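PDB 2JKS: bradyzoite surface antigen BSR4 from Toxoplasma gondii, which is a surface antigen of the bradyzoite stage, belongs to the SAG1-related superfamily, probably acts in contact with the host, and carries bound zinc ions in the crystal. Local coordinates for residues C275-T280 with P298-V303; R164-A169 with G181-P186; C66-T71 with A133-C138; P28-L33 with A154-V159; V234-K239 with A267-L272. One frame throughout, in Å; residues are numbered along the deposited sequence.

Contact 1 of 5, residues C275-T280 with P298-V303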
# COMPACT_ATOMS: atom_id res chain seq x y z
N CYS A 275 1.98 6.45 -13.53
CA CYS A 275 1.03 5.38 -13.24
C CYS A 275 -0.22 5.99 -12.66
O CYS A 275 -0.17 6.81 -11.74
CB CYS A 275 1.64 4.36 -12.26
SG CYS A 275 3.16 3.55 -12.79
N VAL A 276 -1.36 5.59 -13.23
CA VAL A 276 -2.67 5.96 -12.68
C VAL A 276 -3.36 4.73 -12.09
O VAL A 276 -3.07 3.60 -12.53
CB VAL A 276 -3.55 6.72 -13.74
CG1 VAL A 276 -2.81 7.97 -14.21
CG2 VAL A 276 -3.82 5.83 -14.92
N PRO A 277 -4.20 4.92 -11.04
CA PRO A 277 -4.91 3.75 -10.49
C PRO A 277 -5.72 3.07 -11.58
O PRO A 277 -6.35 3.77 -12.41
CB PRO A 277 -5.87 4.36 -9.42
CG PRO A 277 -5.34 5.69 -9.09
CD PRO A 277 -4.52 6.17 -10.31
N LYS A 278 -5.68 1.75 -11.63
CA LYS A 278 -6.18 1.05 -12.80
C LYS A 278 -7.68 1.22 -13.01
O LYS A 278 -8.45 1.26 -12.05
CB LYS A 278 -5.76 -0.41 -12.84
CG LYS A 278 -6.44 -1.35 -11.90
CD LYS A 278 -5.84 -2.77 -12.13
CE LYS A 278 -5.38 -2.99 -13.61
NZ LYS A 278 -3.95 -2.54 -13.91
N LYS A 279 -8.06 1.40 -14.28
CA LYS A 279 -9.46 1.57 -14.67
C LYS A 279 -10.14 0.27 -14.26
O LYS A 279 -9.78 -0.83 -14.71
CB LYS A 279 -9.63 1.90 -16.17
CG LYS A 279 -10.10 0.73 -17.07
CD LYS A 279 -8.94 -0.02 -17.75
CE LYS A 279 -8.62 0.57 -19.14
NZ LYS A 279 -8.24 -0.49 -20.12
N THR A 280 -11.08 0.43 -13.35
CA THR A 280 -11.51 -0.66 -12.51
C THR A 280 -12.81 -1.31 -12.97
O THR A 280 -12.78 -2.31 -13.70
CB THR A 280 -11.61 -0.19 -11.05
OG1 THR A 280 -12.19 -1.24 -10.27
CG2 THR A 280 -12.44 1.12 -10.94
N PRO A 298 -6.57 6.92 -4.15
CA PRO A 298 -7.05 8.14 -4.73
C PRO A 298 -5.99 8.86 -5.58
O PRO A 298 -6.40 9.58 -6.49
CB PRO A 298 -7.49 8.97 -3.51
CG PRO A 298 -6.68 8.51 -2.39
CD PRO A 298 -6.21 7.10 -2.72
N THR A 299 -4.68 8.65 -5.37
CA THR A 299 -3.73 9.52 -6.08
C THR A 299 -2.99 8.85 -7.24
O THR A 299 -2.88 7.62 -7.30
CB THR A 299 -2.70 10.16 -5.14
OG1 THR A 299 -1.87 9.13 -4.58
CG2 THR A 299 -3.40 11.00 -4.05
N SER A 300 -2.42 9.66 -8.12
CA SER A 300 -1.59 9.14 -9.23
C SER A 300 -0.11 9.45 -9.02
O SER A 300 0.26 10.37 -8.32
CB SER A 300 -2.01 9.75 -10.57
OG SER A 300 -3.37 9.47 -10.79
N CYS A 301 0.70 8.66 -9.70
CA CYS A 301 2.14 8.74 -9.62
C CYS A 301 2.71 9.44 -10.86
O CYS A 301 2.64 8.90 -11.97
CB CYS A 301 2.67 7.33 -9.50
SG CYS A 301 4.47 7.10 -9.41
N THR A 302 3.30 10.63 -10.65
CA THR A 302 3.82 11.39 -11.77
C THR A 302 5.33 11.28 -11.75
O THR A 302 5.95 11.56 -10.70
CB THR A 302 3.42 12.91 -11.63
OG1 THR A 302 1.99 13.03 -11.63
CG2 THR A 302 4.06 13.77 -12.70
N VAL A 303 5.91 10.93 -12.90
CA VAL A 303 7.34 10.83 -12.96
C VAL A 303 7.80 11.92 -13.92
O VAL A 303 7.53 11.82 -15.13
CB VAL A 303 7.81 9.40 -13.42
CG1 VAL A 303 9.34 9.35 -13.47
CG2 VAL A 303 7.18 8.33 -12.46
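Cys275 and Cys301 form a hydrogen-bonded pair, the tightest part of the contact, where antiparallel strands 269-277 and 301-307, neighbours in the mixed sheet of the second SRS domain, end their pairing. Cys275 N donates to Cys301 O at 3.0 Å and Cys301 N returns a bond to Cys275 O at 2.9 Å, close to straight at 167°. The two side chains leave the same face of the sheet, with Cys275 CB 4.2 Å from Cys301 CB, but their sulfurs diverge. SG of Cys275 stands beside its backbone N (chi1 -58°), whereas SG of Cys301 is anti to its N (chi1 179°). Cys275 is joined to Cys202 and Cys301 to Cys176, so two disulfides converge on one buried bridge.

Past the cysteines the packing thins along loop 298-300, and past Val276 and Ser300 the two chains separate. Ser300 OG sits 3.5 Å from Pro277 CD and 3.8 Å from Val276 CG1, touching carbon while its hydrogen bond goes to Asn226. Pro277 lays the CG and CD edge of its ring against the carbonyl of Thr299, with CG 3.6 Å from Thr299 O. These residues are partly exposed, and beyond Pro277 contact with 298-303 ceases.

The chemistry is uneven: paired amides and disulfides fix the cysteine end, while the proline end offers Thr299 O only carbon. That oxygen is buried by the contact and has no partner in the model.

Contact 2 of 5, residues R164-A169 with G181-P186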
# COMPACT_ATOMS: atom_id res chain seq x y z
N ARG A 164 2.79 2.86 0.93
CA ARG A 164 4.14 3.41 0.75
C ARG A 164 4.08 4.64 -0.16
O ARG A 164 3.14 4.81 -0.96
CB ARG A 164 5.06 2.38 0.09
CG ARG A 164 4.70 2.04 -1.36
CD ARG A 164 4.90 0.56 -1.56
NE ARG A 164 6.26 0.20 -1.91
CZ ARG A 164 6.82 -0.96 -1.55
NH1 ARG A 164 6.16 -1.83 -0.78
NH2 ARG A 164 8.06 -1.24 -1.93
N ALA A 165 5.14 5.44 -0.08
CA ALA A 165 5.26 6.62 -0.93
C ALA A 165 5.75 6.13 -2.28
O ALA A 165 6.53 5.19 -2.34
CB ALA A 165 6.31 7.65 -0.34
N SER A 166 5.35 6.80 -3.35
CA SER A 166 6.00 6.54 -4.65
C SER A 166 7.48 6.97 -4.51
O SER A 166 7.77 7.99 -3.90
CB SER A 166 5.32 7.36 -5.73
OG SER A 166 3.94 6.94 -5.85
N SER A 167 8.40 6.20 -5.08
CA SER A 167 9.83 6.44 -4.83
C SER A 167 10.73 6.02 -5.98
O SER A 167 10.36 5.19 -6.79
CB SER A 167 10.30 5.68 -3.56
OG SER A 167 10.17 4.28 -3.76
N LEU A 168 11.94 6.57 -5.98
CA LEU A 168 12.96 6.33 -6.98
C LEU A 168 14.07 5.56 -6.33
O LEU A 168 14.57 5.95 -5.27
CB LEU A 168 13.53 7.68 -7.46
CG LEU A 168 14.67 7.69 -8.50
CD1 LEU A 168 14.35 6.92 -9.83
CD2 LEU A 168 15.23 9.11 -8.78
N ALA A 169 14.48 4.46 -6.94
CA ALA A 169 15.63 3.73 -6.37
C ALA A 169 16.78 3.79 -7.34
O ALA A 169 16.67 4.40 -8.40
CB ALA A 169 15.24 2.30 -6.04
N GLY A 181 -1.52 9.59 0.77
CA GLY A 181 -0.26 10.27 1.02
C GLY A 181 0.92 9.87 0.13
O GLY A 181 2.02 10.31 0.37
N SER A 182 0.69 9.05 -0.90
CA SER A 182 1.77 8.45 -1.69
C SER A 182 2.41 9.41 -2.66
O SER A 182 3.57 9.19 -3.07
CB SER A 182 1.23 7.29 -2.50
OG SER A 182 0.94 6.16 -1.71
N ASN A 183 1.69 10.47 -3.05
CA ASN A 183 2.17 11.34 -4.15
C ASN A 183 2.12 12.84 -3.85
O ASN A 183 1.43 13.58 -4.54
CB ASN A 183 1.40 10.99 -5.43
CG ASN A 183 1.62 9.53 -5.84
OD1 ASN A 183 0.69 8.71 -5.77
ND2 ASN A 183 2.84 9.20 -6.27
N PRO A 184 2.87 13.29 -2.82
CA PRO A 184 2.86 14.71 -2.50
C PRO A 184 3.40 15.58 -3.63
O PRO A 184 3.01 16.73 -3.72
CB PRO A 184 3.80 14.78 -1.29
CG PRO A 184 4.61 13.55 -1.35
CD PRO A 184 3.73 12.52 -1.91
N ASN A 185 4.31 15.02 -4.44
CA ASN A 185 5.04 15.73 -5.50
C ASN A 185 5.36 14.70 -6.57
O ASN A 185 5.38 13.50 -6.30
CB ASN A 185 6.41 16.24 -5.00
CG ASN A 185 6.30 17.16 -3.86
OD1 ASN A 185 5.57 18.16 -3.93
ND2 ASN A 185 6.99 16.85 -2.77
N PRO A 186 5.67 15.19 -7.79
CA PRO A 186 6.20 14.28 -8.79
C PRO A 186 7.51 13.62 -8.33
O PRO A 186 8.29 14.22 -7.57
CB PRO A 186 6.47 15.19 -10.01
CG PRO A 186 5.44 16.30 -9.81
CD PRO A 186 5.46 16.55 -8.31
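Ser182 meets Arg164 and Ser166 with its side chain and its carbonyl respectively, and the side chain can be followed outward. Its CB lies 3.5 Å from Arg164 O, close to the backbone of the chain leading into strand 167-169. The next atom, OG, stands anti to the carbonyl carbon of Ser182 (chi1 -73°) and donates to that same Arg164 O at 2.7 Å. The donor is tilted 28° out of the carbonyl plane. OG also has a weak hydrogen bond with the backbone N of Gly179, so it is held from two sequence positions.

The main chain of Ser182 supplies the second grip. Ser166 N donates to Ser182 O at 3.0 Å, nearly straight at 164°, and Ala165 CA rests 3.7 Å from the same oxygen. The two bonds run in opposite senses, each from one segment to the other, and bracket Ala165, whose CA is 4.0 Å from that of Ser182. Ser166 CB points toward the loop, and its OG is hydrogen-bonded to Ala177 N; the side chain of Asn183 lies close beside it.

Arg164 turns its CB away, and its guanidinium NH1 binds Leu127 O in the first domain. The chemistry is therefore polar and largely main-chain: a serine hydroxyl and an amide tie the approach to strand 167-169 to the 181-186 loop with little apolar burial.

Contact 3 of 5, residues C66-T71 with A133-C138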
# COMPACT_ATOMS: atom_id res chain seq x y z
N CYS A 66 -9.48 -9.61 9.65
CA CYS A 66 -10.75 -9.37 8.98
C CYS A 66 -10.64 -8.25 7.97
O CYS A 66 -10.08 -7.20 8.26
CB CYS A 66 -11.86 -9.06 9.99
SG CYS A 66 -11.95 -10.31 11.26
N ASP A 67 -11.19 -8.48 6.78
CA ASP A 67 -11.35 -7.42 5.77
C ASP A 67 -12.81 -6.94 5.80
O ASP A 67 -13.70 -7.63 5.30
CB ASP A 67 -11.05 -7.97 4.37
CG ASP A 67 -11.03 -6.87 3.30
OD1 ASP A 67 -11.47 -5.73 3.55
OD2 ASP A 67 -10.53 -7.16 2.20
N PRO A 68 -13.07 -5.74 6.36
CA PRO A 68 -14.49 -5.39 6.36
C PRO A 68 -15.12 -5.18 4.97
O PRO A 68 -16.35 -5.04 4.87
CB PRO A 68 -14.54 -4.09 7.19
CG PRO A 68 -13.26 -4.06 7.92
CD PRO A 68 -12.25 -4.70 7.00
N LYS A 69 -14.31 -5.17 3.92
CA LYS A 69 -14.79 -4.91 2.56
C LYS A 69 -15.21 -6.20 1.88
O LYS A 69 -16.04 -6.17 0.98
CB LYS A 69 -13.71 -4.23 1.70
CG LYS A 69 -13.26 -2.89 2.21
CD LYS A 69 -12.73 -2.04 1.06
CE LYS A 69 -12.05 -0.78 1.60
NZ LYS A 69 -12.58 0.47 0.99
N LYS A 70 -14.61 -7.31 2.30
CA LYS A 70 -14.91 -8.63 1.76
C LYS A 70 -16.04 -9.28 2.58
O LYS A 70 -15.79 -9.95 3.58
CB LYS A 70 -13.64 -9.47 1.76
CG LYS A 70 -13.74 -10.80 1.01
CD LYS A 70 -12.37 -11.19 0.42
CE LYS A 70 -12.24 -12.71 0.32
NZ LYS A 70 -13.50 -13.32 -0.19
N THR A 71 -17.28 -9.04 2.14
CA THR A 71 -18.49 -9.45 2.86
C THR A 71 -19.14 -10.69 2.21
O THR A 71 -19.64 -11.60 2.90
CB THR A 71 -19.52 -8.31 2.94
OG1 THR A 71 -19.83 -7.86 1.61
CG2 THR A 71 -18.97 -7.13 3.74
N ALA A 133 -7.09 -1.24 5.21
CA ALA A 133 -7.58 -1.37 6.58
C ALA A 133 -7.97 -2.81 6.87
O ALA A 133 -8.49 -3.54 6.00
CB ALA A 133 -8.80 -0.44 6.78
N PHE A 134 -7.77 -3.22 8.11
CA PHE A 134 -8.30 -4.51 8.56
C PHE A 134 -8.81 -4.35 9.97
O PHE A 134 -8.65 -3.26 10.57
CB PHE A 134 -7.21 -5.63 8.47
CG PHE A 134 -6.03 -5.45 9.42
CD1 PHE A 134 -6.13 -5.86 10.77
CD2 PHE A 134 -4.82 -4.92 8.97
CE1 PHE A 134 -5.10 -5.73 11.64
CE2 PHE A 134 -3.71 -4.80 9.86
CZ PHE A 134 -3.87 -5.22 11.19
N VAL A 135 -9.42 -5.42 10.48
CA VAL A 135 -10.07 -5.44 11.80
C VAL A 135 -9.60 -6.74 12.52
O VAL A 135 -9.49 -7.83 11.91
CB VAL A 135 -11.66 -5.35 11.68
CG1 VAL A 135 -12.36 -5.86 12.95
CG2 VAL A 135 -12.14 -3.92 11.42
N VAL A 136 -9.32 -6.59 13.79
CA VAL A 136 -9.08 -7.70 14.72
C VAL A 136 -9.87 -7.29 15.98
O VAL A 136 -10.32 -6.14 16.12
CB VAL A 136 -7.53 -7.95 15.03
CG1 VAL A 136 -6.73 -8.45 13.77
CG2 VAL A 136 -6.83 -6.66 15.61
N GLY A 137 -10.06 -8.23 16.90
CA GLY A 137 -10.84 -7.92 18.07
C GLY A 137 -10.67 -9.01 19.11
O GLY A 137 -10.03 -10.02 18.85
N CYS A 138 -11.22 -8.79 20.30
CA CYS A 138 -11.31 -9.84 21.31
C CYS A 138 -12.75 -9.90 21.78
O CYS A 138 -13.43 -8.89 21.78
CB CYS A 138 -10.36 -9.56 22.48
SG CYS A 138 -8.66 -9.79 21.99
O HOH W 1 -10.56 -3.26 4.26
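Pro68 and Val135 cross obliquely, the proline CG resting 3.7 Å from Val135 CG2. That methyl is anti to the carbonyl carbon of Val135, while CG1 is anti to its N (chi1 160°), and it is CG2 that meets the ring. Next to this pair Cys66 CB lies 4.1 Å from Val135 CB, the two residues forming a single antiparallel hydrogen-bonded bridge. Cys66 N donates to Val135 O at 2.9 Å, and Val135 N to Cys66 O at the same length. Phe134 behaves differently: its CB passes 3.3 Å from Cys66 O, but its ring leads away from 66-71.

After the bridge the chain leaves the strand in a type I turn from Asp67 to Lys70. Asp67 OD1 accepts from Lys69 N at 2.9 Å, an Asx turn, with the donor 51° above the carboxylate plane. One water donates both to this OD1 and to Ala133 O, spanning the gap where direct strand pairing has ceased.

Around the contact, Phe134 packs on Leu91 and Leu94 of helix 91-95, and Cys66 is joined by a disulfide to Cys77 of strand 76-79. Strand 132-141 lies between strand 53-67 and strand 152-161 in the six-stranded sheet of the first SRS domain.

Contact 4 of 5, residues P28-L33 with A154-V159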
# COMPACT_ATOMS: atom_id res chain seq x y z
N PRO A 28 -19.52 -3.96 20.30
CA PRO A 28 -18.08 -3.93 20.51
C PRO A 28 -17.61 -2.51 20.80
O PRO A 28 -18.04 -1.58 20.14
CB PRO A 28 -17.51 -4.36 19.15
CG PRO A 28 -18.61 -5.09 18.47
CD PRO A 28 -19.88 -4.45 18.96
N VAL A 29 -16.77 -2.35 21.82
CA VAL A 29 -16.08 -1.09 21.96
C VAL A 29 -15.03 -0.93 20.82
O VAL A 29 -14.18 -1.81 20.61
CB VAL A 29 -15.56 -0.86 23.39
CG1 VAL A 29 -14.63 -2.00 23.86
CG2 VAL A 29 -14.87 0.46 23.47
N SER A 30 -15.11 0.17 20.07
CA SER A 30 -14.38 0.31 18.81
C SER A 30 -13.35 1.44 18.84
O SER A 30 -13.58 2.49 19.42
CB SER A 30 -15.36 0.53 17.64
OG SER A 30 -16.36 -0.50 17.74
N GLY A 31 -12.19 1.20 18.24
CA GLY A 31 -11.17 2.22 18.16
C GLY A 31 -10.30 1.87 16.98
O GLY A 31 -10.54 0.85 16.34
N SER A 32 -9.33 2.73 16.68
CA SER A 32 -8.51 2.59 15.46
C SER A 32 -7.11 2.92 15.80
O SER A 32 -6.87 3.60 16.78
CB SER A 32 -8.95 3.55 14.35
OG SER A 32 -10.19 3.09 13.88
N LEU A 33 -6.18 2.44 14.97
CA LEU A 33 -4.83 3.03 14.95
C LEU A 33 -4.29 2.90 13.52
O LEU A 33 -4.87 2.17 12.72
CB LEU A 33 -3.93 2.37 15.95
CG LEU A 33 -3.80 0.87 15.83
CD1 LEU A 33 -2.56 0.51 14.93
CD2 LEU A 33 -3.58 0.36 17.25
N ALA A 154 -17.16 -7.42 23.57
CA ALA A 154 -16.05 -7.46 22.62
C ALA A 154 -15.40 -6.09 22.45
O ALA A 154 -15.99 -5.07 22.80
CB ALA A 154 -16.57 -7.98 21.28
N CYS A 155 -14.15 -6.08 21.97
CA CYS A 155 -13.49 -4.86 21.49
C CYS A 155 -13.26 -5.07 20.03
O CYS A 155 -12.87 -6.16 19.58
CB CYS A 155 -12.10 -4.70 22.09
SG CYS A 155 -12.08 -4.16 23.77
N LYS A 156 -13.44 -4.01 19.28
CA LYS A 156 -13.07 -4.05 17.88
C LYS A 156 -11.95 -3.02 17.51
O LYS A 156 -12.06 -1.85 17.82
CB LYS A 156 -14.33 -3.87 17.06
CG LYS A 156 -14.11 -3.76 15.62
CD LYS A 156 -15.20 -2.89 15.11
CE LYS A 156 -15.66 -3.38 13.77
NZ LYS A 156 -16.78 -2.52 13.38
N LEU A 157 -10.88 -3.49 16.86
CA LEU A 157 -9.79 -2.61 16.49
C LEU A 157 -9.67 -2.53 14.98
O LEU A 157 -9.44 -3.53 14.34
CB LEU A 157 -8.44 -3.10 17.08
CG LEU A 157 -7.21 -2.22 16.77
CD1 LEU A 157 -7.35 -0.81 17.33
CD2 LEU A 157 -5.89 -2.87 17.27
N THR A 158 -9.82 -1.33 14.42
CA THR A 158 -9.53 -1.11 13.03
C THR A 158 -8.06 -0.64 12.88
O THR A 158 -7.66 0.35 13.48
CB THR A 158 -10.50 -0.10 12.39
OG1 THR A 158 -11.86 -0.60 12.51
CG2 THR A 158 -10.17 0.14 10.91
N VAL A 159 -7.27 -1.35 12.07
CA VAL A 159 -5.91 -0.90 11.78
C VAL A 159 -5.87 -0.47 10.32
O VAL A 159 -6.13 -1.27 9.43
CB VAL A 159 -4.87 -2.02 12.03
CG1 VAL A 159 -3.36 -1.60 11.66
CG2 VAL A 159 -5.06 -2.69 13.52
O HOH W 2 -12.98 -0.30 14.95
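Leu33 carries its CG between the backbone N and the carbonyl carbon (chi1 55°), and Leu157 holds CG anti to N (chi1 -179°); the two side chains meet at a slant, Leu33 CD2 3.9 Å from Leu157 CD1. The motif is a parallel strand pair at the edge of the mixed sheet of the first SRS domain. Strand 29-33 runs at 19° to strand 154-159, their axes approaching to 4.6 Å.

Five amide bonds prove the register. Each of Val29, Gly31 and Leu33 donates to the partner strand, while Val29 O and Gly31 O accept from Lys156 N and Thr158 N. The shortest of the five is Lys156 N to Val29 O, 2.7 Å.

Val29, Leu33, Cys155, Leu157 and Val159 share the apolar face. Leu33 and Val159 lie side by side there, with CD1 of the former 4.0 Å from CG1 of the latter. Cys155 is bonded to Cys16, which ties this sheet to the one containing strand 13-17. The other face is more polar: Ser32 OG is 3.5 Å from Thr158 CB, and Ser30 OG donates to Pro28 O. On that side a water gives a hydrogen bond to Gly31 O at 3.0 Å and lies in a second one with Thr158 OG1 at 2.7 Å.

Contact 5 of 5, residues V234-K239 with A267-L272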
# COMPACT_ATOMS: atom_id res chain seq x y z
N VAL A 234 9.70 11.14 -30.56
CA VAL A 234 10.59 11.62 -31.65
C VAL A 234 10.76 13.13 -31.66
O VAL A 234 11.77 13.62 -32.17
CB VAL A 234 10.16 11.28 -33.12
CG1 VAL A 234 10.48 9.85 -33.50
CG2 VAL A 234 8.68 11.72 -33.44
N GLU A 235 9.79 13.88 -31.14
CA GLU A 235 9.87 15.35 -31.16
C GLU A 235 10.98 15.90 -30.26
O GLU A 235 11.43 17.05 -30.47
CB GLU A 235 8.54 16.02 -30.80
CG GLU A 235 7.50 16.03 -31.92
CD GLU A 235 8.03 16.74 -33.17
OE1 GLU A 235 8.36 17.97 -33.07
OE2 GLU A 235 8.14 16.08 -34.23
N ILE A 236 11.41 15.11 -29.28
CA ILE A 236 12.48 15.49 -28.34
C ILE A 236 13.73 14.62 -28.50
O ILE A 236 14.84 15.06 -28.18
CB ILE A 236 11.99 15.59 -26.87
CG1 ILE A 236 11.53 14.22 -26.30
CG2 ILE A 236 10.92 16.67 -26.76
CD1 ILE A 236 11.17 14.27 -24.86
N PHE A 237 13.54 13.39 -28.97
CA PHE A 237 14.63 12.45 -29.27
C PHE A 237 14.51 12.09 -30.76
O PHE A 237 13.89 11.07 -31.13
CB PHE A 237 14.58 11.16 -28.40
CG PHE A 237 14.40 11.42 -26.92
CD1 PHE A 237 15.08 12.48 -26.28
CD2 PHE A 237 13.59 10.58 -26.17
CE1 PHE A 237 14.92 12.71 -24.91
CE2 PHE A 237 13.43 10.80 -24.80
CZ PHE A 237 14.10 11.87 -24.18
N PRO A 238 15.14 12.90 -31.64
CA PRO A 238 15.02 12.66 -33.09
C PRO A 238 15.32 11.22 -33.55
O PRO A 238 14.69 10.75 -34.47
CB PRO A 238 16.05 13.64 -33.70
CG PRO A 238 16.18 14.76 -32.69
CD PRO A 238 16.01 14.06 -31.33
N LYS A 239 16.22 10.52 -32.87
CA LYS A 239 16.58 9.12 -33.19
C LYS A 239 15.67 8.02 -32.54
O LYS A 239 15.92 6.79 -32.68
CB LYS A 239 18.05 8.88 -32.77
CG LYS A 239 19.03 9.84 -33.49
CD LYS A 239 20.43 9.80 -32.89
CE LYS A 239 21.39 10.73 -33.66
NZ LYS A 239 22.61 10.99 -32.83
N ALA A 267 20.25 18.99 -26.49
CA ALA A 267 19.83 19.94 -25.49
C ALA A 267 18.95 19.22 -24.47
O ALA A 267 18.39 18.18 -24.79
CB ALA A 267 19.07 21.10 -26.14
N ASP A 268 18.88 19.78 -23.26
CA ASP A 268 18.12 19.18 -22.13
C ASP A 268 16.66 19.14 -22.58
O ASP A 268 16.19 20.07 -23.25
CB ASP A 268 18.17 20.09 -20.91
CG ASP A 268 19.53 20.12 -20.24
OD1 ASP A 268 20.46 19.47 -20.73
OD2 ASP A 268 19.59 20.80 -19.21
N GLN A 269 15.97 18.04 -22.29
CA GLN A 269 14.54 17.91 -22.59
C GLN A 269 13.85 17.41 -21.30
O GLN A 269 14.49 16.91 -20.38
CB GLN A 269 14.33 16.89 -23.72
CG GLN A 269 15.15 17.13 -24.98
CD GLN A 269 14.69 18.37 -25.74
OE1 GLN A 269 13.54 18.80 -25.57
NE2 GLN A 269 15.58 18.94 -26.59
N GLN A 270 12.54 17.54 -21.23
CA GLN A 270 11.85 17.01 -20.03
C GLN A 270 10.62 16.36 -20.58
O GLN A 270 10.07 16.79 -21.61
CB GLN A 270 11.39 18.12 -19.10
CG GLN A 270 12.46 18.82 -18.27
CD GLN A 270 11.80 19.60 -17.12
OE1 GLN A 270 10.82 20.35 -17.35
NE2 GLN A 270 12.30 19.39 -15.87
N PHE A 271 10.24 15.25 -19.95
CA PHE A 271 9.02 14.56 -20.34
C PHE A 271 8.38 13.99 -19.08
O PHE A 271 9.05 13.87 -18.04
CB PHE A 271 9.24 13.51 -21.45
CG PHE A 271 10.04 12.30 -21.01
CD1 PHE A 271 9.38 11.16 -20.49
CD2 PHE A 271 11.44 12.29 -21.09
CE1 PHE A 271 10.10 10.04 -20.13
CE2 PHE A 271 12.16 11.13 -20.74
CZ PHE A 271 11.51 10.02 -20.26
N LEU A 272 7.09 13.66 -19.17
CA LEU A 272 6.38 13.11 -18.03
C LEU A 272 5.70 11.80 -18.43
O LEU A 272 5.07 11.72 -19.44
CB LEU A 272 5.39 14.16 -17.54
CG LEU A 272 4.52 14.08 -16.32
CD1 LEU A 272 4.16 15.51 -16.01
CD2 LEU A 272 3.26 13.24 -16.53
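Ile236 and Gln269 overlap alongside, running in opposite senses, with Ile236 CG2 3.6 Å from Gln269 OE1 and Ile236 CB 4.0 Å from Gln269 CG. The glutamine chain is bent at chi2 (-70°), so that CD folds back and also comes within 4.0 Å of Ile236 CB. Gln269 thus covers the CB and CG2 side of the isoleucine.

The other branch of Ile236 ends on a different neighbour. CG1 sits between the backbone N and the carbonyl carbon (chi1 65°), and CD1 beyond it lies 4.0 Å from Phe271 CB, the two side chains crossing at about a right angle. The same CG1 stands 3.8 Å above the centre of the Phe237 ring, covering one face. Phe237 in turn presents its rim to Phe271: CZ is 4.0 Å from CE2, and CE2 lies near the plane of the Phe237 ring.

Outside the two segments Phe271 makes an edge-to-face pair with Phe233 and packs on Val305 and Val307 of strand 301-307, while Phe237 reaches Trp244 and Pro265. The loop 234-239 therefore closes over the beginning of strand 269-277 in the second SRS domain.

No hydrogen bond crosses between the segments. Their cohesion is by dispersion and burial of carbon, and even Gln269 meets Ile236 with the carbons of its chain, and with OE1 set against CB and CG2.

Contacts 3 and 4 belong to one sheet of the first SRS domain, with centres 10 Å apart, and strands 132-141 and 152-161 join them through Phe134 O to Val159 N and Val136 O to Leu157 N, both 2.8 Å and probable hydrogen bonds. Contacts 1, 2 and 5 lie in or beside the second domain. Contact 1 touches contact 2 around Asn183 and contact 5 where Thr302 packs on Leu272; contacts 1 and 5 share strand 269-277. Contacts 4 and 5 are 53 Å apart between centres. The zinc site of Glu96 and Asp205 draws on both domains: the Pro277 side chain is about 7 Å from that of Asp205, and the Asp67 side chain about 9 Å from that of Glu96.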